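Local coordinates for protein amidohydrolase (Staphylococcus aureus, PDB 3NUR) that probably hydrolyses carbon-nitrogen bonds, as a putative metal-dependent amidohydrolase with a TIM-barrel fold that holds a calcium ion, at residues Cys111-Ile122 with Glu146-Phe156. Sequence-based numbering, arbitrary orientation.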
# COMPACT_ATOMS: atom_id res chain seq x y z
N CYS A 111 14.83 7.01 7.36
CA CYS A 111 13.74 6.04 7.58
C CYS A 111 13.64 5.72 9.08
O CYS A 111 12.53 5.66 9.63
CB CYS A 111 13.95 4.77 6.76
SG CYS A 111 13.64 4.98 4.99
N GLN A 112 14.80 5.53 9.75
CA GLN A 112 14.84 5.27 11.20
C GLN A 112 14.17 6.39 11.99
O GLN A 112 13.39 6.13 12.91
CB GLN A 112 16.28 5.09 11.69
CG GLN A 112 16.85 3.74 11.34
CD GLN A 112 18.34 3.64 11.60
OE1 GLN A 112 18.92 2.56 11.57
NE2 GLN A 112 19.00 4.78 11.84
N LYS A 113 14.43 7.62 11.60
CA LYS A 113 13.86 8.79 12.24
C LYS A 113 12.35 8.85 12.04
O LYS A 113 11.61 9.14 12.99
CB LYS A 113 14.47 10.02 11.61
CG LYS A 113 14.29 11.28 12.44
CD LYS A 113 15.63 11.71 12.95
CE LYS A 113 16.72 11.61 11.90
NZ LYS A 113 18.05 11.87 12.48
N ALA A 114 11.91 8.56 10.79
CA ALA A 114 10.48 8.61 10.52
C ALA A 114 9.78 7.57 11.39
O ALA A 114 8.80 7.90 12.07
CB ALA A 114 10.21 8.37 9.03
N ASN A 115 10.30 6.32 11.40
CA ASN A 115 9.70 5.22 12.19
C ASN A 115 9.68 5.52 13.69
O ASN A 115 8.66 5.28 14.35
CB ASN A 115 10.41 3.90 11.90
CG ASN A 115 10.22 3.46 10.47
OD1 ASN A 115 9.13 3.62 9.89
ND2 ASN A 115 11.24 2.85 9.89
N ASP A 116 10.76 6.10 14.22
CA ASP A 116 10.82 6.47 15.64
C ASP A 116 9.80 7.54 15.98
O ASP A 116 9.13 7.42 17.01
CB ASP A 116 12.24 6.94 16.03
CG ASP A 116 13.24 5.81 16.26
OD1 ASP A 116 12.81 4.63 16.33
OD2 ASP A 116 14.45 6.11 16.39
N GLN A 117 9.68 8.58 15.13
CA GLN A 117 8.72 9.66 15.40
C GLN A 117 7.29 9.14 15.30
O GLN A 117 6.44 9.53 16.10
CB GLN A 117 8.94 10.86 14.47
CG GLN A 117 10.20 11.65 14.81
CD GLN A 117 10.19 13.04 14.21
OE1 GLN A 117 9.25 13.82 14.39
NE2 GLN A 117 11.26 13.38 13.52
N LEU A 118 7.04 8.24 14.34
CA LEU A 118 5.72 7.63 14.18
C LEU A 118 5.36 6.82 15.42
O LEU A 118 4.26 6.97 15.94
CB LEU A 118 5.65 6.72 12.93
CG LEU A 118 4.25 6.07 12.68
CD1 LEU A 118 3.15 7.15 12.50
CD2 LEU A 118 4.29 5.09 11.48
N ALA A 119 6.30 5.97 15.91
CA ALA A 119 6.11 5.16 17.12
C ALA A 119 5.79 6.04 18.36
O ALA A 119 4.93 5.66 19.15
CB ALA A 119 7.33 4.30 17.38
N ASN A 120 6.47 7.21 18.51
CA ASN A 120 6.22 8.16 19.60
C ASN A 120 4.79 8.72 19.52
O ASN A 120 4.13 8.90 20.54
CB ASN A 120 7.24 9.31 19.59
CG ASN A 120 8.58 8.95 20.16
OD1 ASN A 120 9.59 9.62 19.90
ND2 ASN A 120 8.64 7.88 20.95
N TYR A 121 4.32 8.98 18.29
CA TYR A 121 2.97 9.50 18.06
C TYR A 121 1.91 8.44 18.40
O TYR A 121 0.93 8.76 19.07
CB TYR A 121 2.83 9.99 16.61
CG TYR A 121 1.43 10.45 16.24
CD1 TYR A 121 0.95 11.69 16.66
CD2 TYR A 121 0.59 9.64 15.48
CE1 TYR A 121 -0.32 12.13 16.29
CE2 TYR A 121 -0.69 10.07 15.11
CZ TYR A 121 -1.13 11.33 15.49
OH TYR A 121 -2.38 11.76 15.12
N ILE A 122 2.11 7.21 17.93
CA ILE A 122 1.14 6.12 18.17
C ILE A 122 1.05 5.81 19.67
O ILE A 122 -0.04 5.55 20.17
CB ILE A 122 1.50 4.87 17.32
CG1 ILE A 122 1.37 5.21 15.80
CG2 ILE A 122 0.61 3.65 17.69
CD1 ILE A 122 1.93 4.18 14.88
N GLU A 146 15.76 -2.93 9.59
CA GLU A 146 14.84 -1.87 10.03
C GLU A 146 13.40 -2.39 10.11
O GLU A 146 12.64 -1.98 10.98
CB GLU A 146 14.92 -0.63 9.13
CG GLU A 146 14.05 0.55 9.57
CD GLU A 146 14.30 1.14 10.95
OE1 GLU A 146 15.25 0.70 11.65
OE2 GLU A 146 13.58 2.09 11.33
N PHE A 147 13.04 -3.30 9.20
CA PHE A 147 11.73 -3.94 9.19
C PHE A 147 11.53 -4.72 10.50
O PHE A 147 10.50 -4.57 11.16
CB PHE A 147 11.63 -4.92 7.99
CG PHE A 147 10.25 -5.28 7.47
CD1 PHE A 147 9.10 -4.94 8.18
CD2 PHE A 147 10.10 -5.94 6.25
CE1 PHE A 147 7.83 -5.27 7.69
CE2 PHE A 147 8.83 -6.26 5.76
CZ PHE A 147 7.70 -5.93 6.48
N GLU A 148 12.53 -5.54 10.86
CA GLU A 148 12.53 -6.34 12.09
C GLU A 148 12.43 -5.43 13.31
O GLU A 148 11.65 -5.74 14.23
CB GLU A 148 13.79 -7.24 12.15
CG GLU A 148 13.81 -8.21 13.34
CD GLU A 148 14.39 -7.70 14.65
OE1 GLU A 148 15.37 -6.91 14.61
OE2 GLU A 148 13.88 -8.10 15.72
N ARG A 149 13.18 -4.30 13.31
CA ARG A 149 13.17 -3.33 14.41
C ARG A 149 11.77 -2.72 14.57
O ARG A 149 11.27 -2.65 15.68
CB ARG A 149 14.22 -2.22 14.20
CG ARG A 149 14.35 -1.28 15.39
CD ARG A 149 15.34 -0.18 15.14
NE ARG A 149 14.81 0.89 14.31
CZ ARG A 149 14.22 1.99 14.78
NH1 ARG A 149 13.81 2.93 13.95
NH2 ARG A 149 14.03 2.14 16.09
N CYS A 150 11.14 -2.33 13.45
CA CYS A 150 9.79 -1.75 13.47
C CYS A 150 8.78 -2.70 14.07
O CYS A 150 7.97 -2.29 14.89
CB CYS A 150 9.38 -1.32 12.07
SG CYS A 150 10.20 0.19 11.50
N ILE A 151 8.83 -3.97 13.66
CA ILE A 151 7.88 -4.95 14.14
C ILE A 151 8.14 -5.31 15.59
O ILE A 151 7.24 -5.16 16.41
CB ILE A 151 7.77 -6.20 13.20
CG1 ILE A 151 7.48 -5.81 11.71
CG2 ILE A 151 6.78 -7.26 13.72
CD1 ILE A 151 6.43 -4.75 11.39
N ASN A 152 9.37 -5.73 15.91
CA ASN A 152 9.71 -6.18 17.26
C ASN A 152 9.94 -5.12 18.33
O ASN A 152 9.62 -5.36 19.49
CB ASN A 152 10.81 -7.26 17.21
CG ASN A 152 10.36 -8.53 16.52
OD1 ASN A 152 9.17 -8.84 16.43
ND2 ASN A 152 11.31 -9.28 15.98
N ASP A 153 10.50 -3.95 17.97
CA ASP A 153 10.74 -2.88 18.95
C ASP A 153 9.66 -1.84 18.94
O ASP A 153 9.36 -1.30 20.00
CB ASP A 153 12.09 -2.17 18.71
CG ASP A 153 13.33 -3.03 18.85
OD1 ASP A 153 13.19 -4.24 19.12
OD2 ASP A 153 14.45 -2.47 18.72
N LEU A 154 9.11 -1.48 17.76
CA LEU A 154 8.14 -0.39 17.68
C LEU A 154 6.67 -0.83 17.68
O LEU A 154 5.81 0.03 17.79
CB LEU A 154 8.44 0.55 16.48
CG LEU A 154 9.89 1.09 16.35
CD1 LEU A 154 9.99 2.07 15.18
CD2 LEU A 154 10.37 1.80 17.67
N GLY A 155 6.42 -2.12 17.56
CA GLY A 155 5.05 -2.65 17.56
C GLY A 155 4.28 -2.35 16.29
O GLY A 155 3.04 -2.32 16.29
N PHE A 156 5.02 -2.14 15.17
CA PHE A 156 4.39 -1.91 13.87
C PHE A 156 3.82 -3.23 13.34
O PHE A 156 4.17 -4.31 13.83
CB PHE A 156 5.39 -1.25 12.88
CG PHE A 156 5.71 0.21 13.11
CD1 PHE A 156 5.27 0.88 14.25
CD2 PHE A 156 6.51 0.91 12.21
CE1 PHE A 156 5.59 2.21 14.48
CE2 PHE A 156 6.84 2.25 12.44
CZ PHE A 156 6.38 2.90 13.57
O HOH W 1 17.77 -0.26 11.54
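Asp116 and Arg149 form a salt bridge between two neighbouring outer helices of the TIM barrel, 104-124 and 140-152, packed side by side through their side chains; the axes of 111-122 and 146-152 run nearly parallel, 11.1 Å apart at closest approach. The guanidinium reaches Asp116 end-on: NH2 bonds to OD1 at 2.8 Å along the syn lone pair, while NH1 meets the same OD1 from above the carboxylate plane, so one oxygen takes both bonds and the two flat groups stand at 90°. Arginine suits this place because its NE-NH1 side also serves Glu146 one turn earlier, side-on, with NE to OE1 at 2.7 Å and NH1 to OE2, NH1 being shared between the two acids. Its positive charge probably eases the approach of the two carboxylates in this salt-bridge network.

Glu146 OE2, its syn side taken by Arg149, receives Asn115 ND2 on its anti lone pair at 2.9 Å with an angle of 165°. The amide and carboxylate lie nearly coplanar, and Asn115, a small buried amide, also donates from ND2 to Thr134 O in the loop after strand 129-131, tying itself, and through it Glu146, to that loop. A bend at chi2 (59°) turns the Glu146 carboxylate along its helix toward Arg149. One water donates to both Gln112 OE1 and Glu146 OE1.

Farther along, the contact turns apolar. Alanine suits position 119, where the CA atoms of Ala119 and Leu154 come within 5.9 Å, and its CB touches branched Leu154 at CD2. After the chain leaves the helical path at Gly155, with positive phi, Phe156 sends its ring back toward helix 104-124, wide enough to reach Leu118, Ala119 and Ile122 at once. Leu154 CB lies over one face, toward the rim, and Leu118 CD2 packs against Phe156 CZ at 3.7 Å.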